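Local structure of putidaredoxin reductase (Pseudomonas putida, 1Q1R) at residues R33-A38 with T81-I86; G111-P116 with G247-C252. The protein carries FAD and probably passes electrons from NADH to putidaredoxin, the iron-sulfur partner that supplies cytochrome P450cam in the monooxygenase system. All blocks are in the same frame, centred on the assembly; numbering follows the deposited sequence.

How the contacts relate
Both contacts touch the one FAD, but at different parts of it, and their centres lie about 17 Å apart. Contact 1 is partly buried: the end of strand 31-35, from the parallel FAD-binding sheet, meets the start of strand 83-87, from the small antiparallel sheet 83-87, 92-95, 100-102, with a single backbone hydrogen bond and a valine-valine touch, and much of its polar chemistry goes to the adenosine end of the cofactor. Contact 2 is a surface contact: strands 112-114 and 248-250, on segments running between the two parallel sheets, form a two-stranded antiparallel ribbon, rich in backbone hydrogen bonds and edged by two arginines, whose Gly111 end comes up to the pyrophosphate.

Contact 1 of 2, residues R33-A38 with T81-I86; sequences RLVGDA and TQVTAI. With FAD (flavin-adenine dinucleotide), chain C.
Val35 and Val83 meet at about a right angle, with Val35 CG1 3.9 Å from Val83 CG2. The methyl of Val35 that makes this touch lies anti to the backbone N, which also brings Val35 CG1 to 4.0 Å from Thr81 CB. Just past the valine the backbones join: Thr81 N donates to Gly36 O at 2.8 Å. The hydroxyl of Thr81 turns elsewhere, to Gly79 O.

Asp37 follows, its CG set between the backbone N and carbonyl carbon (chi1 56°). In that position its carboxylate reaches the adenosine ribose, where FAD O2B donates to Asp37 OD2 at 2.6 Å. This is the classic role of an acidic residue after the second strand of a Rossmann-type beta-alpha-beta unit, here strand 6-10, helix 14-25 and strand 31-35. Gly36 CA comes within 3.6 Å of FAD N3A, while the CB atoms of Asp37 and Gln82 pass 4.3 Å apart.

The other segment reads the adenine through its backbone. Val83 N donates almost straight (175°) to FAD N1A at 2.9 Å, and Val83 O accepts from FAD N6A at 2.8 Å; together the two bonds hold the Watson-Crick edge of the adenine against the Val83 backbone. The Val83 side chain also packs on Val93 and Leu95 of strand 92-95 and on Val10 of strand 6-10.

Contact 2 of 2, residues G111-P116 with G247-C252; sequences GGRPRP and GLIPNC. With FAD (flavin-adenine dinucleotide), chain C.
Gly247 O takes two donors: Arg115 N at 3.0 Å and a water that bridges it to Arg115 O. From here the strands zip up as an antiparallel pair, at 149° between their directions. Arg113 and Ile249 form the hydrogen-bonded pair, Arg113 N to Ile249 O at 2.8 Å and Ile249 N to Arg113 O at 2.7 Å. Beyond them Asn251 N donates to Gly111 O at 2.9 Å, and Gly112, with no side chain, lets its CA approach Pro250 CA to 3.9 Å.

Two arginines edge the ribbon with Ile249 touching both. Arg113 runs extended from CG to NE, and its NH1 donates to Asn251 OD1 at 2.7 Å within the amide plane; guanidinium and amide are nearly coplanar (20° apart). Ile249 CG2 sits over one guanidinium face, toward the rim, 3.7 Å from Arg113 NH2, which also salt-bridges Glu253. Arg115 bends at chi3 (-56°), and the turn lays a guanidinium face against Ile249 CG1, 3.4 Å from Arg115 NH1. Leu248 folds its CD1 back against the Arg113 carbonyl.

Gly111 lies close to the FAD pyrophosphate. The ribbon pairs two interdomain connections, as in the glutathione reductase fold: strand 112-114 follows strand 105-108 of the FAD sheet, and strand 248-250 follows strand 241-244 of the second parallel sheet and precedes helix 253-257. Pro114 and Pro116 pack on Tyr132 of strand 130-132.

Contact 1 of 2, residues R33-A38 with T81-I86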
# COMPACT_ATOMS: atom_id res chain seq x y z
N ARG A 33 18.43 -6.49 -15.02
CA ARG A 33 17.28 -6.91 -15.80
C ARG A 33 15.99 -6.83 -15.00
O ARG A 33 15.86 -7.48 -13.97
CB ARG A 33 17.46 -8.34 -16.31
CG ARG A 33 17.73 -8.43 -17.80
CD ARG A 33 17.23 -9.75 -18.38
NE ARG A 33 17.18 -9.74 -19.84
CZ ARG A 33 18.25 -9.80 -20.62
NH1 ARG A 33 19.46 -9.88 -20.09
NH2 ARG A 33 18.11 -9.77 -21.94
N LEU A 34 15.05 -6.03 -15.49
CA LEU A 34 13.75 -5.88 -14.86
C LEU A 34 12.81 -6.76 -15.65
O LEU A 34 12.71 -6.61 -16.86
CB LEU A 34 13.26 -4.44 -14.93
CG LEU A 34 13.55 -3.49 -13.76
CD1 LEU A 34 13.08 -2.10 -14.14
CD2 LEU A 34 12.84 -3.97 -12.50
N VAL A 35 12.13 -7.68 -14.98
CA VAL A 35 11.20 -8.57 -15.66
C VAL A 35 9.86 -8.53 -14.95
O VAL A 35 9.77 -8.79 -13.76
CB VAL A 35 11.73 -10.02 -15.66
CG1 VAL A 35 10.79 -10.91 -16.47
CG2 VAL A 35 13.14 -10.05 -16.24
N GLY A 36 8.80 -8.20 -15.70
CA GLY A 36 7.48 -8.14 -15.10
C GLY A 36 6.40 -8.65 -16.02
O GLY A 36 6.52 -8.56 -17.25
N ASP A 37 5.33 -9.18 -15.45
CA ASP A 37 4.24 -9.69 -16.28
C ASP A 37 3.38 -8.55 -16.81
O ASP A 37 2.62 -8.74 -17.76
CB ASP A 37 3.39 -10.70 -15.51
CG ASP A 37 2.83 -10.16 -14.20
OD1 ASP A 37 2.03 -10.89 -13.57
OD2 ASP A 37 3.18 -9.03 -13.80
N ALA A 38 3.51 -7.37 -16.21
CA ALA A 38 2.75 -6.21 -16.66
C ALA A 38 3.33 -5.76 -18.00
O ALA A 38 4.54 -5.84 -18.22
CB ALA A 38 2.84 -5.08 -15.63
N THR A 81 6.14 -10.35 -19.43
CA THR A 81 6.80 -11.63 -19.23
C THR A 81 6.66 -12.14 -17.81
O THR A 81 7.07 -11.48 -16.86
CB THR A 81 8.29 -11.53 -19.58
OG1 THR A 81 8.42 -10.99 -20.90
CG2 THR A 81 8.95 -12.90 -19.53
N GLN A 82 6.09 -13.33 -17.68
CA GLN A 82 5.89 -13.95 -16.38
C GLN A 82 7.00 -14.92 -16.01
O GLN A 82 7.37 -15.78 -16.81
CB GLN A 82 4.56 -14.70 -16.36
CG GLN A 82 4.30 -15.45 -15.07
CD GLN A 82 3.19 -16.48 -15.19
OE1 GLN A 82 2.87 -17.18 -14.23
NE2 GLN A 82 2.61 -16.58 -16.38
N VAL A 83 7.55 -14.76 -14.81
CA VAL A 83 8.59 -15.65 -14.32
C VAL A 83 7.82 -16.77 -13.64
O VAL A 83 7.06 -16.53 -12.70
CB VAL A 83 9.51 -14.95 -13.30
CG1 VAL A 83 10.50 -15.95 -12.71
CG2 VAL A 83 10.27 -13.81 -13.98
N THR A 84 7.99 -18.00 -14.12
CA THR A 84 7.27 -19.14 -13.57
C THR A 84 8.02 -19.96 -12.52
O THR A 84 7.40 -20.70 -11.76
CB THR A 84 6.82 -20.10 -14.69
OG1 THR A 84 7.95 -20.45 -15.50
CG2 THR A 84 5.76 -19.44 -15.57
N ALA A 85 9.34 -19.84 -12.48
CA ALA A 85 10.10 -20.60 -11.51
C ALA A 85 11.52 -20.10 -11.32
O ALA A 85 12.07 -19.41 -12.18
CB ALA A 85 10.12 -22.08 -11.90
N ILE A 86 12.10 -20.46 -10.18
CA ILE A 86 13.47 -20.08 -9.86
C ILE A 86 14.27 -21.35 -9.64
O ILE A 86 13.82 -22.27 -8.96
CB ILE A 86 13.55 -19.25 -8.56
CG1 ILE A 86 12.62 -18.03 -8.64
CG2 ILE A 86 14.98 -18.80 -8.33
CD1 ILE A 86 12.47 -17.30 -7.33
PA FAD C . 3.40 -4.12 -7.07
O1A FAD C . 2.29 -5.10 -6.96
O2A FAD C . 3.07 -2.71 -7.37
O5B FAD C . 4.45 -4.62 -8.17
C5B FAD C . 4.77 -6.01 -8.33
C4B FAD C . 4.80 -6.34 -9.83
O4B FAD C . 5.49 -7.62 -10.05
C3B FAD C . 3.38 -6.53 -10.39
O3B FAD C . 3.31 -6.00 -11.72
C2B FAD C . 3.23 -8.03 -10.44
O2B FAD C . 2.29 -8.41 -11.45
C1B FAD C . 4.62 -8.46 -10.85
N9A FAD C . 4.90 -9.91 -10.68
C8A FAD C . 4.55 -10.67 -9.63
N7A FAD C . 4.96 -11.93 -9.85
C5A FAD C . 5.56 -11.96 -11.04
C6A FAD C . 6.17 -12.96 -11.79
N6A FAD C . 6.21 -14.21 -11.33
N1A FAD C . 6.71 -12.66 -13.00
C2A FAD C . 6.66 -11.41 -13.48
N3A FAD C . 6.08 -10.43 -12.77
C4A FAD C . 5.53 -10.68 -11.56
N1 FAD C . 0.79 3.58 -0.77
C2 FAD C . 1.04 4.76 -0.06
O2 FAD C . 2.03 4.84 0.67
N3 FAD C . 0.17 5.85 -0.20
C4 FAD C . -0.96 5.76 -1.05
O4 FAD C . -1.69 6.74 -1.20
C4X FAD C . -1.21 4.57 -1.76
N5 FAD C . -2.26 4.49 -2.63
C5X FAD C . -2.49 3.38 -3.39
C6 FAD C . -3.57 3.35 -4.30
C7 FAD C . -3.80 2.21 -5.10
C7M FAD C . -5.00 2.19 -6.06
C8 FAD C . -2.93 1.10 -5.01
C8M FAD C . -3.12 -0.15 -5.88
C9 FAD C . -1.85 1.13 -4.10
C9A FAD C . -1.63 2.27 -3.29
N10 FAD C . -0.54 2.32 -2.39
C10 FAD C . -0.33 3.49 -1.62
C1' FAD C . 0.38 1.15 -2.23
C2' FAD C . 1.69 1.38 -2.98
O2' FAD C . 1.39 1.82 -4.31
C3' FAD C . 2.54 0.10 -3.03
O3' FAD C . 2.73 -0.38 -1.69
C4' FAD C . 3.90 0.37 -3.68
O4' FAD C . 3.70 0.85 -5.01
C5' FAD C . 4.77 -0.90 -3.74
O5' FAD C . 4.28 -1.86 -4.69
P FAD C . 5.23 -3.10 -5.11
O1P FAD C . 6.14 -2.64 -6.18
O2P FAD C . 5.84 -3.63 -3.87
O3P FAD C . 4.20 -4.22 -5.66

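Contact 2 of 2, residues G111-P116 with G247-C252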
# COMPACT_ATOMS: atom_id res chain seq x y z
N GLY A 111 5.34 -7.86 -5.30
CA GLY A 111 4.16 -7.20 -4.78
C GLY A 111 3.05 -8.14 -4.33
O GLY A 111 3.30 -9.16 -3.69
N GLY A 112 1.81 -7.78 -4.66
CA GLY A 112 0.68 -8.60 -4.29
C GLY A 112 -0.43 -8.50 -5.32
O GLY A 112 -0.32 -7.74 -6.28
N ARG A 113 -1.49 -9.27 -5.11
CA ARG A 113 -2.64 -9.27 -6.00
C ARG A 113 -3.92 -9.10 -5.18
O ARG A 113 -3.97 -9.49 -4.02
CB ARG A 113 -2.69 -10.58 -6.79
CG ARG A 113 -2.70 -11.83 -5.92
CD ARG A 113 -2.83 -13.09 -6.77
NE ARG A 113 -2.99 -14.29 -5.96
CZ ARG A 113 -2.00 -14.99 -5.42
NH1 ARG A 113 -0.73 -14.62 -5.61
NH2 ARG A 113 -2.26 -16.07 -4.69
N PRO A 114 -4.97 -8.50 -5.78
CA PRO A 114 -6.22 -8.30 -5.05
C PRO A 114 -6.82 -9.61 -4.56
O PRO A 114 -6.84 -10.60 -5.28
CB PRO A 114 -7.12 -7.63 -6.09
CG PRO A 114 -6.15 -6.90 -6.97
CD PRO A 114 -5.05 -7.92 -7.13
N ARG A 115 -7.31 -9.61 -3.32
CA ARG A 115 -7.93 -10.80 -2.76
C ARG A 115 -9.30 -10.94 -3.40
O ARG A 115 -10.16 -10.06 -3.24
CB ARG A 115 -8.10 -10.68 -1.24
CG ARG A 115 -8.76 -11.91 -0.61
CD ARG A 115 -9.08 -11.69 0.87
NE ARG A 115 -7.90 -11.30 1.63
CZ ARG A 115 -6.82 -12.07 1.78
NH1 ARG A 115 -6.77 -13.27 1.21
NH2 ARG A 115 -5.79 -11.63 2.48
N PRO A 116 -9.54 -12.03 -4.13
CA PRO A 116 -10.83 -12.25 -4.79
C PRO A 116 -11.99 -12.36 -3.80
O PRO A 116 -11.84 -12.92 -2.72
CB PRO A 116 -10.61 -13.55 -5.56
CG PRO A 116 -9.13 -13.57 -5.80
CD PRO A 116 -8.58 -13.09 -4.49
N GLY A 247 -8.60 -6.38 0.52
CA GLY A 247 -7.26 -6.75 0.91
C GLY A 247 -6.39 -7.23 -0.23
O GLY A 247 -6.86 -7.43 -1.35
N LEU A 248 -5.12 -7.45 0.08
CA LEU A 248 -4.14 -7.90 -0.89
C LEU A 248 -3.52 -9.22 -0.48
O LEU A 248 -3.34 -9.50 0.70
CB LEU A 248 -3.03 -6.84 -1.01
CG LEU A 248 -2.06 -6.94 -2.18
CD1 LEU A 248 -2.78 -6.51 -3.45
CD2 LEU A 248 -0.86 -6.03 -1.92
N ILE A 249 -3.19 -10.05 -1.47
CA ILE A 249 -2.54 -11.33 -1.23
C ILE A 249 -1.12 -11.17 -1.77
O ILE A 249 -0.93 -10.94 -2.96
CB ILE A 249 -3.23 -12.49 -1.98
CG1 ILE A 249 -4.64 -12.70 -1.43
CG2 ILE A 249 -2.40 -13.76 -1.82
CD1 ILE A 249 -5.41 -13.82 -2.14
N PRO A 250 -0.11 -11.29 -0.90
CA PRO A 250 1.26 -11.15 -1.40
C PRO A 250 1.59 -12.26 -2.39
O PRO A 250 1.16 -13.40 -2.20
CB PRO A 250 2.10 -11.22 -0.13
CG PRO A 250 1.29 -12.15 0.74
CD PRO A 250 -0.12 -11.66 0.53
N ASN A 251 2.32 -11.92 -3.45
CA ASN A 251 2.70 -12.90 -4.47
C ASN A 251 3.99 -13.61 -4.06
O ASN A 251 5.09 -13.18 -4.40
CB ASN A 251 2.89 -12.20 -5.83
CG ASN A 251 1.58 -11.69 -6.42
OD1 ASN A 251 0.58 -12.41 -6.46
ND2 ASN A 251 1.58 -10.44 -6.88
N CYS A 252 3.84 -14.71 -3.32
CA CYS A 252 4.98 -15.47 -2.82
C CYS A 252 5.19 -16.82 -3.50
O CYS A 252 6.17 -17.51 -3.20
CB CYS A 252 4.80 -15.70 -1.32
SG CYS A 252 4.34 -14.22 -0.39
PA FAD C . 3.40 -4.12 -7.07
O1A FAD C . 2.29 -5.10 -6.96
O2A FAD C . 3.07 -2.71 -7.37
O5B FAD C . 4.45 -4.62 -8.17
C5B FAD C . 4.77 -6.01 -8.33
C4B FAD C . 4.80 -6.34 -9.83
O4B FAD C . 5.49 -7.62 -10.05
C3B FAD C . 3.38 -6.53 -10.39
O3B FAD C . 3.31 -6.00 -11.72
C2B FAD C . 3.23 -8.03 -10.44
O2B FAD C . 2.29 -8.41 -11.45
C1B FAD C . 4.62 -8.46 -10.85
N9A FAD C . 4.90 -9.91 -10.68
C8A FAD C . 4.55 -10.67 -9.63
N7A FAD C . 4.96 -11.93 -9.85
C5A FAD C . 5.56 -11.96 -11.04
C6A FAD C . 6.17 -12.96 -11.79
N6A FAD C . 6.21 -14.21 -11.33
N1A FAD C . 6.71 -12.66 -13.00
C2A FAD C . 6.66 -11.41 -13.48
N3A FAD C . 6.08 -10.43 -12.77
C4A FAD C . 5.53 -10.68 -11.56
N1 FAD C . 0.79 3.58 -0.77
C2 FAD C . 1.04 4.76 -0.06
O2 FAD C . 2.03 4.84 0.67
N3 FAD C . 0.17 5.85 -0.20
C4 FAD C . -0.96 5.76 -1.05
O4 FAD C . -1.69 6.74 -1.20
C4X FAD C . -1.21 4.57 -1.76
N5 FAD C . -2.26 4.49 -2.63
C5X FAD C . -2.49 3.38 -3.39
C6 FAD C . -3.57 3.35 -4.30
C7 FAD C . -3.80 2.21 -5.10
C7M FAD C . -5.00 2.19 -6.06
C8 FAD C . -2.93 1.10 -5.01
C8M FAD C . -3.12 -0.15 -5.88
C9 FAD C . -1.85 1.13 -4.10
C9A FAD C . -1.63 2.27 -3.29
N10 FAD C . -0.54 2.32 -2.39
C10 FAD C . -0.33 3.49 -1.62
C1' FAD C . 0.38 1.15 -2.23
C2' FAD C . 1.69 1.38 -2.98
O2' FAD C . 1.39 1.82 -4.31
C3' FAD C . 2.54 0.10 -3.03
O3' FAD C . 2.73 -0.38 -1.69
C4' FAD C . 3.90 0.37 -3.68
O4' FAD C . 3.70 0.85 -5.01
C5' FAD C . 4.77 -0.90 -3.74
O5' FAD C . 4.28 -1.86 -4.69
P FAD C . 5.23 -3.10 -5.11
O1P FAD C . 6.14 -2.64 -6.18
O2P FAD C . 5.84 -3.63 -3.87
O3P FAD C . 4.20 -4.22 -5.66
O HOH W 1 -9.44 -7.43 -2.90